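Long-range contacts in glutamyl-tRNA synthetase (PDB 3AII), which probably attaches glutamate to the acceptor end of tRNA in two steps, first activating the amino acid with ATP as a class I synthetase: residues P108-A114 with G353-I358; V237-H243 with Y305-H309; P457-A463 with G487-W493; E501-P507 with G545-Y550. All blocks are in the same frame, centred on the assembly; numbering follows the deposited sequence.

Contact 1: P108-A114 with G353-I358; sequences PLHIGHA and GTLRAI
The backbones of L109-H110 and T354-L355 meet in a single bridge, H110 CA lying 4.1 Å from T354 CA, and L355 N gives a straight hydrogen bond to L109 O (2.9 Å, 169° at the hydrogen), while I111 N adds a weak one to G353 O. L109 O is also gripped by a water that passes on to R356 N, so this carbonyl stitches the loop to the first turn of the helix beginning at L355. Each segment starts a helix at this point: T354 OG1 caps its own by accepting from A357 N and reaches W347 as well. H110 and H113 form a capping box, H110 N meeting H113 ND1 in the plane of the imidazole at 3.0 Å. Sequence and geometry together are consistent with the HIGH region of class I synthetases, of which these would be the two histidines.

L355 fills the middle. With CG anti to its own carbonyl carbon (chi1 -59°), it sets CD1 against L109 CB (3.8 Å) and CD2 near A114 CB and I111 CD1. Replacing L355 with an alanine would probably leave a gap beside L109 CB and A114 CB. The I111 and I358 side chains cross at about a right angle, I111 CD1 lying 3.9 Å from I358 CD1. R356 runs CD past P108 CB before its NE reaches D154 in a salt bridge.

Helix 147-158 flanks P108, L355 and R356, and helices 365-375 and 386-397 pack on I111 and I358.

Contact 2: V237-H243 with Y305-H309; sequences VKTDLNH and YLYRH
Y305 and T239 make the close part of this contact, where a loop is pinned against one face of a helix. T239 CB sits over the centre of the Y305 ring, 3.5 Å from the centroid and 5° off the normal, a CH-pi contact. The torsion that sets T239 CG2 anti to the carbonyl carbon (chi1 65° for OG1) presses this methyl on the same ring, 3.4 Å from Y305 CG. The hydroxyl is engaged elsewhere: OG1 bonds with D250 N and I248 O. One turn of helix further on, H309 NE2 donates to K238 O over 2.6 Å, with the carbonyl oxygen in the imidazole plane, which fixes both the ring and the loop backbone. Beside this, V237 and L306 cross at about a right angle in the conformer of L306 given here.

The outer side is looser. Past the ring, Y305 OH lies at the edge of the H243 imidazole, 3.3 Å from H243 CD2, a carbon, and 3.9 Å from D240 CB. H243 ND1 bonds instead with N245 N. D240 and H243 delimit a type I turn, and D240 OD1 accepts from N242 N in an Asx turn.

The loop runs from strand 234-237 toward strand 252-256 of a four-stranded antiparallel sheet, with V237 bonded to W251. Across the contact, helix 299-310 is backed by helices 172-184 and 274-284, both of which touch L306.

Contact 3: P457-A463 with G487-W493; sequences PLRLIDA and GASMIHW
W493 turns its indole to L460 and I461 by placing CG between its backbone N and carbonyl carbon (chi1 62°), while L460, with CG anti to the carbonyl carbon, offers CB to that ring. L460 CB lies over a face of the five-membered ring, 3.6 Å from W493 CD1, and A463 CB approaches W493 CZ2 obliquely. At the ring edge, in its plane, W493 NE1 donates to I461 O (3.0 Å, 167°), prolonging the strand pairing through a side chain.

The pairing itself is parallel, strand 457-460 beside strand 489-491 with short axes 42° apart. S489 N, R459 N, I491 N and I461 N bond in turn to P457 O, S489 O, R459 O and I491 O. L460 and I491 point the same way from one face, L460 CD2 at 3.7 Å from I491 CG2. From the other face, R459 and M490 run side by side, with M490 SD 3.7 Å from R459 CD and near the guanidinium plane; R459 NH1 continues to N465 and E478. Helix 480-486, which precedes strand 489-491 in this anticodon-binding region, ends in a Schellman motif with G487 as its C-prime residue; strands 464-469 and 472-477 also lie in the connection.

A phenylalanine in place of W493 would probably leave I461 O without its N-H mate and uncover part of A463. The chemistry thus combines two kinds of grip: the indole buries its one polar atom by bonding it to backbone, and spends its carbon surface on L460, A463 and the neighbouring F405.

Contact 4: E501-P507 with G545-Y550; sequences EAEVIMP and GMVFYY
I505 and Y549 form the last bridged pair of two parallel strands in the six-stranded mixed sheet of the anticodon-binding part of the enzyme. I505 CB stands over the centre of the Y549 ring, 3.8 Å from the centroid, a CH-pi contact, and I505 CG1 reaches Y549 CE2 at 3.6 Å; the two side chains lie alongside each other and point the same way. E503 and V547 likewise lie side by side on the same face, E503 CG meeting V547 CG2 at 3.7 Å. The other face carries V504, whose CG1 meets Y550 CB and lies at the edge of the Y550 ring, near its plane, and A502, which touches F548 CE1.

Backbone bonds set this register: E503 N to M546 O, F548 N to E503 O, I505 N to F548 O at 2.7 Å, and Y550 N to I505 O at 178°. The ladder frays at its start, where M546 N makes a weak bond to E501 O and a water links E501 O with G545 N. Near the other end a second water donates to both I505 O and Y550 O.

Further out, strand 511-516 pairs with strand 500-505 and strand 535-541 with strand 546-552, so both strands are interior. P350 touches I505 and Y549, and the hydroxyl of Y550 is anchored on F534 O.

Where the pairing ends, M506 is folded back by bends at chi2 and chi3 (-59° and -71°) into a Met-aromatic contact: its CE rests over the centre of the Y550 ring, 3.6 Å from the centroid, with SD oblique to the same ring.

The four contacts are spread along an elongated chain. Contact 1, at its centre, contains part of the predicted HIGH region and so probably lies at the catalytic site, as in class I synthetases. Contact 2 belongs to the same catalytic domain, with its segments lying in the chain between those of contact 1; their centres are about 36 Å apart, and the side chain of K238 comes to about 10 Å from the zinc ion held by C191, C193, C208 and C210. Contacts 3 and 4 are parallel strand pairs in two separate sheets, about 24 Å between centres. Contact 4 approaches contact 1 to about 6 Å between nearest atoms, whereas contacts 2 and 3 lie about 73 Å apart, centre to centre.

Contact 1: P108-A114 with G353-I358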
# COMPACT_ATOMS: atom_id res chain seq x y z
N PRO A 108 -6.87 1.38 5.19
CA PRO A 108 -6.35 0.15 4.58
C PRO A 108 -4.84 0.24 4.36
O PRO A 108 -4.26 1.31 4.57
CB PRO A 108 -7.08 0.10 3.24
CG PRO A 108 -7.26 1.53 2.88
CD PRO A 108 -7.53 2.25 4.20
N LEU A 109 -4.21 -0.86 3.95
CA LEU A 109 -2.75 -0.90 3.81
C LEU A 109 -2.19 -0.12 2.62
O LEU A 109 -2.80 -0.04 1.56
CB LEU A 109 -2.27 -2.35 3.73
CG LEU A 109 -2.69 -3.27 4.87
CD1 LEU A 109 -2.00 -4.62 4.72
CD2 LEU A 109 -2.35 -2.63 6.23
N HIS A 110 -1.00 0.45 2.81
CA HIS A 110 -0.27 1.07 1.71
C HIS A 110 1.03 0.33 1.44
O HIS A 110 1.31 -0.70 2.04
CB HIS A 110 -0.05 2.57 1.97
CG HIS A 110 0.59 2.87 3.28
ND1 HIS A 110 1.91 2.59 3.55
CD2 HIS A 110 0.09 3.45 4.40
CE1 HIS A 110 2.20 2.98 4.79
NE2 HIS A 110 1.11 3.50 5.32
N ILE A 111 1.83 0.82 0.50
CA ILE A 111 3.06 0.13 0.12
C ILE A 111 4.04 -0.09 1.26
O ILE A 111 4.69 -1.14 1.35
CB ILE A 111 3.76 0.84 -1.07
CG1 ILE A 111 3.11 0.41 -2.38
CG2 ILE A 111 5.24 0.48 -1.11
CD1 ILE A 111 3.42 -1.02 -2.76
N GLY A 112 4.15 0.88 2.16
CA GLY A 112 4.97 0.73 3.35
C GLY A 112 4.54 -0.45 4.19
O GLY A 112 5.37 -1.25 4.64
N HIS A 113 3.24 -0.60 4.40
CA HIS A 113 2.74 -1.76 5.13
C HIS A 113 3.14 -3.03 4.42
O HIS A 113 3.53 -4.00 5.04
CB HIS A 113 1.22 -1.77 5.21
CG HIS A 113 0.65 -0.71 6.09
ND1 HIS A 113 -0.07 0.36 5.61
CD2 HIS A 113 0.67 -0.57 7.44
CE1 HIS A 113 -0.46 1.12 6.62
NE2 HIS A 113 -0.03 0.57 7.74
N ALA A 114 3.00 -3.04 3.10
CA ALA A 114 3.25 -4.26 2.35
C ALA A 114 4.63 -4.84 2.63
O ALA A 114 4.79 -6.05 2.73
CB ALA A 114 3.05 -4.02 0.84
N GLY A 353 -1.56 5.80 -2.69
CA GLY A 353 -0.60 4.71 -2.67
C GLY A 353 -1.10 3.49 -1.93
O GLY A 353 -0.31 2.66 -1.48
N THR A 354 -2.42 3.36 -1.78
CA THR A 354 -2.97 2.18 -1.12
C THR A 354 -2.80 0.94 -2.00
O THR A 354 -2.71 1.05 -3.22
CB THR A 354 -4.47 2.34 -0.81
OG1 THR A 354 -5.18 2.61 -2.02
CG2 THR A 354 -4.69 3.50 0.16
N LEU A 355 -2.76 -0.23 -1.38
CA LEU A 355 -2.79 -1.47 -2.16
C LEU A 355 -4.07 -1.52 -3.01
O LEU A 355 -4.05 -2.01 -4.15
CB LEU A 355 -2.69 -2.68 -1.24
CG LEU A 355 -1.41 -2.71 -0.39
CD1 LEU A 355 -1.34 -4.02 0.40
CD2 LEU A 355 -0.17 -2.53 -1.26
N ARG A 356 -5.17 -1.02 -2.48
CA ARG A 356 -6.43 -1.01 -3.24
C ARG A 356 -6.34 -0.17 -4.52
O ARG A 356 -6.78 -0.61 -5.59
CB ARG A 356 -7.59 -0.55 -2.35
CG ARG A 356 -7.98 -1.63 -1.36
CD ARG A 356 -8.62 -1.12 -0.05
NE ARG A 356 -8.83 -2.30 0.79
CZ ARG A 356 -9.99 -2.92 0.94
NH1 ARG A 356 -11.09 -2.44 0.36
NH2 ARG A 356 -10.06 -4.01 1.68
N ALA A 357 -5.75 1.02 -4.42
CA ALA A 357 -5.60 1.86 -5.60
C ALA A 357 -4.70 1.19 -6.63
O ALA A 357 -5.03 1.17 -7.82
CB ALA A 357 -5.05 3.23 -5.22
N ILE A 358 -3.56 0.65 -6.20
CA ILE A 358 -2.67 0.06 -7.21
C ILE A 358 -3.23 -1.23 -7.81
O ILE A 358 -3.05 -1.49 -9.00
CB ILE A 358 -1.21 -0.11 -6.73
CG1 ILE A 358 -1.12 -1.05 -5.53
CG2 ILE A 358 -0.60 1.24 -6.38
CD1 ILE A 358 0.31 -1.34 -5.11
O HOH W 1 -5.33 -0.98 0.47

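Contact 2: V237-H243 with Y305-H309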
# COMPACT_ATOMS: atom_id res chain seq x y z
N VAL A 237 7.06 4.44 33.17
CA VAL A 237 7.93 3.31 33.42
C VAL A 237 9.21 3.85 34.04
O VAL A 237 9.76 4.82 33.54
CB VAL A 237 8.26 2.59 32.11
CG1 VAL A 237 9.22 1.43 32.36
CG2 VAL A 237 6.97 2.10 31.44
N LYS A 238 9.70 3.24 35.11
CA LYS A 238 10.96 3.69 35.68
C LYS A 238 12.09 3.21 34.80
O LYS A 238 12.26 2.00 34.61
CB LYS A 238 11.13 3.18 37.11
CG LYS A 238 10.09 3.72 38.09
CD LYS A 238 10.37 3.28 39.53
CE LYS A 238 9.28 3.79 40.46
NZ LYS A 238 9.53 3.53 41.92
N THR A 239 12.86 4.14 34.23
CA THR A 239 14.03 3.77 33.45
C THR A 239 15.27 4.37 34.09
O THR A 239 15.59 4.03 35.22
CB THR A 239 13.89 4.18 31.97
OG1 THR A 239 13.84 5.60 31.86
CG2 THR A 239 12.61 3.58 31.40
N ASP A 240 15.95 5.25 33.38
CA ASP A 240 17.15 5.92 33.88
C ASP A 240 16.94 7.41 33.68
O ASP A 240 16.84 7.87 32.55
CB ASP A 240 18.38 5.44 33.10
CG ASP A 240 19.60 6.32 33.33
OD1 ASP A 240 19.61 7.11 34.29
OD2 ASP A 240 20.57 6.20 32.55
N LEU A 241 16.84 8.16 34.78
CA LEU A 241 16.61 9.60 34.65
C LEU A 241 17.82 10.33 34.07
O LEU A 241 17.73 11.49 33.69
CB LEU A 241 16.20 10.22 35.99
CG LEU A 241 14.80 9.92 36.51
CD1 LEU A 241 14.55 10.69 37.79
CD2 LEU A 241 13.74 10.24 35.48
N ASN A 242 18.95 9.64 34.00
CA ASN A 242 20.14 10.22 33.41
C ASN A 242 20.49 9.66 32.04
O ASN A 242 21.61 9.80 31.57
CB ASN A 242 21.33 10.07 34.36
CG ASN A 242 21.21 10.96 35.58
OD1 ASN A 242 20.91 10.49 36.68
ND2 ASN A 242 21.41 12.25 35.38
N HIS A 243 19.51 9.03 31.40
CA HIS A 243 19.73 8.44 30.08
C HIS A 243 20.17 9.50 29.08
O HIS A 243 19.59 10.58 29.02
CB HIS A 243 18.46 7.75 29.58
CG HIS A 243 18.71 6.73 28.51
ND1 HIS A 243 19.08 7.07 27.23
CD2 HIS A 243 18.64 5.38 28.54
CE1 HIS A 243 19.24 5.97 26.51
NE2 HIS A 243 18.98 4.93 27.28
N TYR A 305 13.36 -1.80 29.06
CA TYR A 305 13.14 -1.56 30.49
C TYR A 305 11.95 -2.31 31.05
O TYR A 305 11.95 -2.76 32.19
CB TYR A 305 12.98 -0.06 30.77
CG TYR A 305 14.27 0.70 30.66
CD1 TYR A 305 14.61 1.36 29.48
CD2 TYR A 305 15.15 0.77 31.73
CE1 TYR A 305 15.80 2.05 29.37
CE2 TYR A 305 16.34 1.46 31.62
CZ TYR A 305 16.66 2.09 30.45
OH TYR A 305 17.84 2.78 30.34
N LEU A 306 10.91 -2.44 30.22
CA LEU A 306 9.72 -3.17 30.61
C LEU A 306 10.02 -4.64 30.78
O LEU A 306 9.66 -5.25 31.79
CB LEU A 306 8.64 -3.04 29.53
CG LEU A 306 7.86 -1.73 29.46
CD1 LEU A 306 6.93 -1.80 28.27
CD2 LEU A 306 7.09 -1.51 30.74
N TYR A 307 10.69 -5.22 29.78
CA TYR A 307 11.07 -6.63 29.81
C TYR A 307 11.93 -6.87 31.05
O TYR A 307 11.72 -7.81 31.79
CB TYR A 307 11.86 -7.02 28.56
CG TYR A 307 11.03 -7.21 27.30
CD1 TYR A 307 10.37 -8.41 27.06
CD2 TYR A 307 10.92 -6.20 26.36
CE1 TYR A 307 9.62 -8.60 25.90
CE2 TYR A 307 10.16 -6.37 25.19
CZ TYR A 307 9.51 -7.58 24.98
OH TYR A 307 8.77 -7.77 23.84
N ARG A 308 12.89 -5.98 31.26
CA ARG A 308 13.76 -6.01 32.44
C ARG A 308 12.97 -6.08 33.74
O ARG A 308 13.16 -6.99 34.58
CB ARG A 308 14.63 -4.75 32.46
CG ARG A 308 15.85 -4.79 31.58
CD ARG A 308 16.71 -3.57 31.87
NE ARG A 308 16.67 -3.22 33.29
CZ ARG A 308 17.31 -2.18 33.82
NH1 ARG A 308 17.22 -1.93 35.12
NH2 ARG A 308 18.03 -1.39 33.04
N HIS A 309 12.10 -5.10 33.93
CA HIS A 309 11.34 -4.98 35.17
C HIS A 309 10.42 -6.16 35.42
O HIS A 309 10.21 -6.54 36.57
CB HIS A 309 10.52 -3.69 35.18
CG HIS A 309 11.33 -2.47 35.44
ND1 HIS A 309 12.29 -2.41 36.44
CD2 HIS A 309 11.31 -1.24 34.87
CE1 HIS A 309 12.83 -1.21 36.45
NE2 HIS A 309 12.25 -0.48 35.51

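Contact 3: P457-A463 with G487-W493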
# COMPACT_ATOMS: atom_id res chain seq x y z
N PRO A 457 4.82 11.15 -43.13
CA PRO A 457 4.45 9.77 -43.47
C PRO A 457 4.20 8.93 -42.23
O PRO A 457 4.92 9.05 -41.23
CB PRO A 457 5.69 9.26 -44.21
CG PRO A 457 6.82 10.04 -43.58
CD PRO A 457 6.25 11.41 -43.33
N LEU A 458 3.16 8.10 -42.30
CA LEU A 458 2.79 7.22 -41.21
C LEU A 458 2.54 5.83 -41.76
O LEU A 458 2.08 5.68 -42.89
CB LEU A 458 1.49 7.69 -40.55
CG LEU A 458 1.46 9.10 -39.96
CD1 LEU A 458 0.02 9.55 -39.67
CD2 LEU A 458 2.33 9.17 -38.71
N ARG A 459 2.81 4.82 -40.95
CA ARG A 459 2.37 3.48 -41.27
C ARG A 459 1.35 3.08 -40.23
O ARG A 459 1.67 2.97 -39.03
CB ARG A 459 3.54 2.50 -41.24
CG ARG A 459 3.06 1.07 -41.46
CD ARG A 459 4.18 0.13 -41.82
NE ARG A 459 3.68 -1.24 -41.89
CZ ARG A 459 3.06 -1.77 -42.95
NH1 ARG A 459 2.83 -1.05 -44.05
NH2 ARG A 459 2.65 -3.03 -42.90
N LEU A 460 0.11 2.88 -40.67
CA LEU A 460 -0.91 2.37 -39.78
C LEU A 460 -0.53 0.91 -39.55
O LEU A 460 -0.44 0.14 -40.51
CB LEU A 460 -2.30 2.45 -40.41
CG LEU A 460 -2.87 3.72 -41.06
CD1 LEU A 460 -4.39 3.75 -40.90
CD2 LEU A 460 -2.26 5.00 -40.52
N ILE A 461 -0.29 0.55 -38.29
CA ILE A 461 0.34 -0.73 -37.97
C ILE A 461 -0.31 -1.92 -38.68
O ILE A 461 -1.53 -2.08 -38.62
CB ILE A 461 0.39 -0.97 -36.45
CG1 ILE A 461 1.37 0.03 -35.81
CG2 ILE A 461 0.77 -2.44 -36.13
CD1 ILE A 461 1.28 0.07 -34.29
N ASP A 462 0.50 -2.72 -39.37
CA ASP A 462 0.03 -3.90 -40.10
C ASP A 462 -0.92 -3.63 -41.27
O ASP A 462 -1.46 -4.57 -41.86
CB ASP A 462 -0.59 -4.91 -39.13
CG ASP A 462 0.45 -5.62 -38.28
OD1 ASP A 462 1.64 -5.60 -38.66
OD2 ASP A 462 0.09 -6.22 -37.25
N ALA A 463 -1.10 -2.36 -41.65
CA ALA A 463 -2.14 -2.01 -42.60
C ALA A 463 -1.63 -1.34 -43.88
O ALA A 463 -1.40 -2.01 -44.89
CB ALA A 463 -3.21 -1.15 -41.92
N GLY A 487 10.43 6.47 -44.59
CA GLY A 487 10.74 6.84 -43.22
C GLY A 487 9.46 7.02 -42.43
O GLY A 487 9.38 7.86 -41.53
N ALA A 488 8.45 6.22 -42.75
CA ALA A 488 7.16 6.32 -42.07
C ALA A 488 7.25 5.98 -40.58
O ALA A 488 7.96 5.05 -40.19
CB ALA A 488 6.12 5.42 -42.74
N SER A 489 6.53 6.74 -39.76
CA SER A 489 6.44 6.44 -38.33
C SER A 489 5.25 5.52 -38.07
O SER A 489 4.18 5.72 -38.64
CB SER A 489 6.27 7.73 -37.53
OG SER A 489 7.47 8.48 -37.53
N MET A 490 5.43 4.51 -37.22
CA MET A 490 4.33 3.60 -36.91
C MET A 490 3.28 4.31 -36.07
O MET A 490 3.62 5.12 -35.20
CB MET A 490 4.82 2.36 -36.14
CG MET A 490 5.85 1.52 -36.86
SD MET A 490 5.17 0.65 -38.29
CE MET A 490 4.04 -0.50 -37.54
N ILE A 491 2.01 4.00 -36.31
CA ILE A 491 0.95 4.58 -35.52
C ILE A 491 -0.17 3.56 -35.35
O ILE A 491 -0.51 2.83 -36.29
CB ILE A 491 0.42 5.92 -36.12
CG1 ILE A 491 -0.43 6.68 -35.08
CG2 ILE A 491 -0.37 5.69 -37.39
CD1 ILE A 491 -0.74 8.13 -35.47
N HIS A 492 -0.74 3.50 -34.15
CA HIS A 492 -1.91 2.64 -33.95
C HIS A 492 -3.14 3.37 -34.47
O HIS A 492 -3.09 4.58 -34.73
CB HIS A 492 -2.05 2.16 -32.50
CG HIS A 492 -2.14 3.26 -31.49
ND1 HIS A 492 -1.08 4.08 -31.18
CD2 HIS A 492 -3.15 3.63 -30.66
CE1 HIS A 492 -1.44 4.94 -30.24
NE2 HIS A 492 -2.69 4.68 -29.91
N TRP A 493 -4.22 2.63 -34.64
CA TRP A 493 -5.38 3.14 -35.38
C TRP A 493 -6.59 2.25 -35.13
O TRP A 493 -6.46 1.09 -34.72
CB TRP A 493 -5.05 3.20 -36.89
CG TRP A 493 -4.74 1.84 -37.45
CD1 TRP A 493 -3.57 1.13 -37.32
CD2 TRP A 493 -5.64 1.00 -38.18
NE1 TRP A 493 -3.69 -0.09 -37.96
CE2 TRP A 493 -4.95 -0.19 -38.49
CE3 TRP A 493 -6.96 1.14 -38.62
CZ2 TRP A 493 -5.55 -1.24 -39.20
CZ3 TRP A 493 -7.54 0.11 -39.34
CH2 TRP A 493 -6.83 -1.07 -39.62

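Contact 4: E501-P507 with G545-Y550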
# COMPACT_ATOMS: atom_id res chain seq x y z
N GLU A 501 -16.48 3.41 -27.88
CA GLU A 501 -16.07 4.46 -26.95
C GLU A 501 -15.35 3.83 -25.76
O GLU A 501 -15.77 2.79 -25.24
CB GLU A 501 -17.28 5.26 -26.47
CG GLU A 501 -18.01 5.99 -27.58
CD GLU A 501 -17.15 7.05 -28.24
OE1 GLU A 501 -17.10 7.09 -29.48
OE2 GLU A 501 -16.51 7.84 -27.50
N ALA A 502 -14.26 4.46 -25.34
CA ALA A 502 -13.56 4.04 -24.14
C ALA A 502 -12.91 5.22 -23.45
O ALA A 502 -12.70 6.27 -24.06
CB ALA A 502 -12.50 2.99 -24.47
N GLU A 503 -12.59 5.05 -22.18
CA GLU A 503 -11.80 6.04 -21.49
C GLU A 503 -10.85 5.35 -20.54
O GLU A 503 -11.08 4.20 -20.14
CB GLU A 503 -12.67 7.04 -20.75
CG GLU A 503 -13.55 6.45 -19.68
CD GLU A 503 -14.55 7.46 -19.15
OE1 GLU A 503 -15.36 7.96 -19.95
OE2 GLU A 503 -14.51 7.76 -17.93
N VAL A 504 -9.78 6.04 -20.22
CA VAL A 504 -8.76 5.53 -19.32
C VAL A 504 -8.54 6.56 -18.23
O VAL A 504 -8.32 7.75 -18.52
CB VAL A 504 -7.44 5.27 -20.07
CG1 VAL A 504 -6.39 4.71 -19.11
CG2 VAL A 504 -7.68 4.31 -21.24
N ILE A 505 -8.64 6.12 -16.98
CA ILE A 505 -8.35 7.01 -15.85
C ILE A 505 -6.87 6.91 -15.54
O ILE A 505 -6.37 5.82 -15.28
CB ILE A 505 -9.17 6.65 -14.62
CG1 ILE A 505 -10.65 6.60 -14.99
CG2 ILE A 505 -8.89 7.66 -13.50
CD1 ILE A 505 -11.17 7.86 -15.65
N MET A 506 -6.18 8.04 -15.59
CA MET A 506 -4.73 8.06 -15.43
C MET A 506 -4.35 8.16 -13.96
O MET A 506 -5.22 8.38 -13.11
CB MET A 506 -4.10 9.20 -16.25
CG MET A 506 -4.50 9.24 -17.72
SD MET A 506 -4.06 7.71 -18.61
CE MET A 506 -2.29 7.84 -18.69
N PRO A 507 -3.07 7.96 -13.64
CA PRO A 507 -2.71 7.88 -12.22
C PRO A 507 -2.93 9.19 -11.45
O PRO A 507 -2.94 9.15 -10.23
CB PRO A 507 -1.23 7.49 -12.26
CG PRO A 507 -1.09 6.75 -13.56
CD PRO A 507 -1.96 7.53 -14.51
N GLY A 545 -19.34 1.97 -23.11
CA GLY A 545 -18.37 2.91 -22.60
C GLY A 545 -17.45 2.25 -21.60
O GLY A 545 -17.59 2.42 -20.39
N MET A 546 -16.50 1.47 -22.11
CA MET A 546 -15.49 0.84 -21.26
C MET A 546 -14.65 1.87 -20.51
O MET A 546 -14.23 2.89 -21.06
CB MET A 546 -14.58 -0.02 -22.13
CG MET A 546 -15.18 -1.34 -22.52
SD MET A 546 -14.13 -2.12 -23.76
CE MET A 546 -14.98 -1.69 -25.26
N VAL A 547 -14.39 1.60 -19.24
CA VAL A 547 -13.49 2.44 -18.46
C VAL A 547 -12.32 1.61 -17.95
O VAL A 547 -12.52 0.63 -17.24
CB VAL A 547 -14.22 3.07 -17.28
CG1 VAL A 547 -13.27 3.95 -16.50
CG2 VAL A 547 -15.42 3.88 -17.79
N PHE A 548 -11.10 2.01 -18.32
CA PHE A 548 -9.88 1.35 -17.86
C PHE A 548 -9.19 2.25 -16.85
O PHE A 548 -9.31 3.48 -16.92
CB PHE A 548 -8.89 1.17 -19.02
CG PHE A 548 -9.38 0.25 -20.10
CD1 PHE A 548 -10.14 0.74 -21.15
CD2 PHE A 548 -9.07 -1.10 -20.08
CE1 PHE A 548 -10.58 -0.10 -22.17
CE2 PHE A 548 -9.51 -1.95 -21.09
CZ PHE A 548 -10.27 -1.45 -22.14
N TYR A 549 -8.43 1.63 -15.95
CA TYR A 549 -7.50 2.33 -15.08
C TYR A 549 -6.05 2.04 -15.50
O TYR A 549 -5.64 0.89 -15.58
CB TYR A 549 -7.75 1.96 -13.60
CG TYR A 549 -8.82 2.83 -12.98
CD1 TYR A 549 -8.52 3.69 -11.92
CD2 TYR A 549 -10.11 2.82 -13.47
CE1 TYR A 549 -9.50 4.51 -11.38
CE2 TYR A 549 -11.09 3.64 -12.94
CZ TYR A 549 -10.77 4.48 -11.89
OH TYR A 549 -11.75 5.30 -11.36
N TYR A 550 -5.30 3.11 -15.75
CA TYR A 550 -3.93 3.01 -16.25
C TYR A 550 -2.94 2.49 -15.22
O TYR A 550 -2.89 2.97 -14.08
CB TYR A 550 -3.48 4.39 -16.73
CG TYR A 550 -2.24 4.43 -17.60
CD1 TYR A 550 -2.34 4.21 -18.97
CD2 TYR A 550 -0.98 4.71 -17.06
CE1 TYR A 550 -1.21 4.27 -19.78
CE2 TYR A 550 0.14 4.78 -17.87
CZ TYR A 550 0.02 4.56 -19.24
OH TYR A 550 1.12 4.61 -20.07
O HOH W 2 -17.95 0.84 -25.65
O HOH W 3 -4.47 5.09 -13.04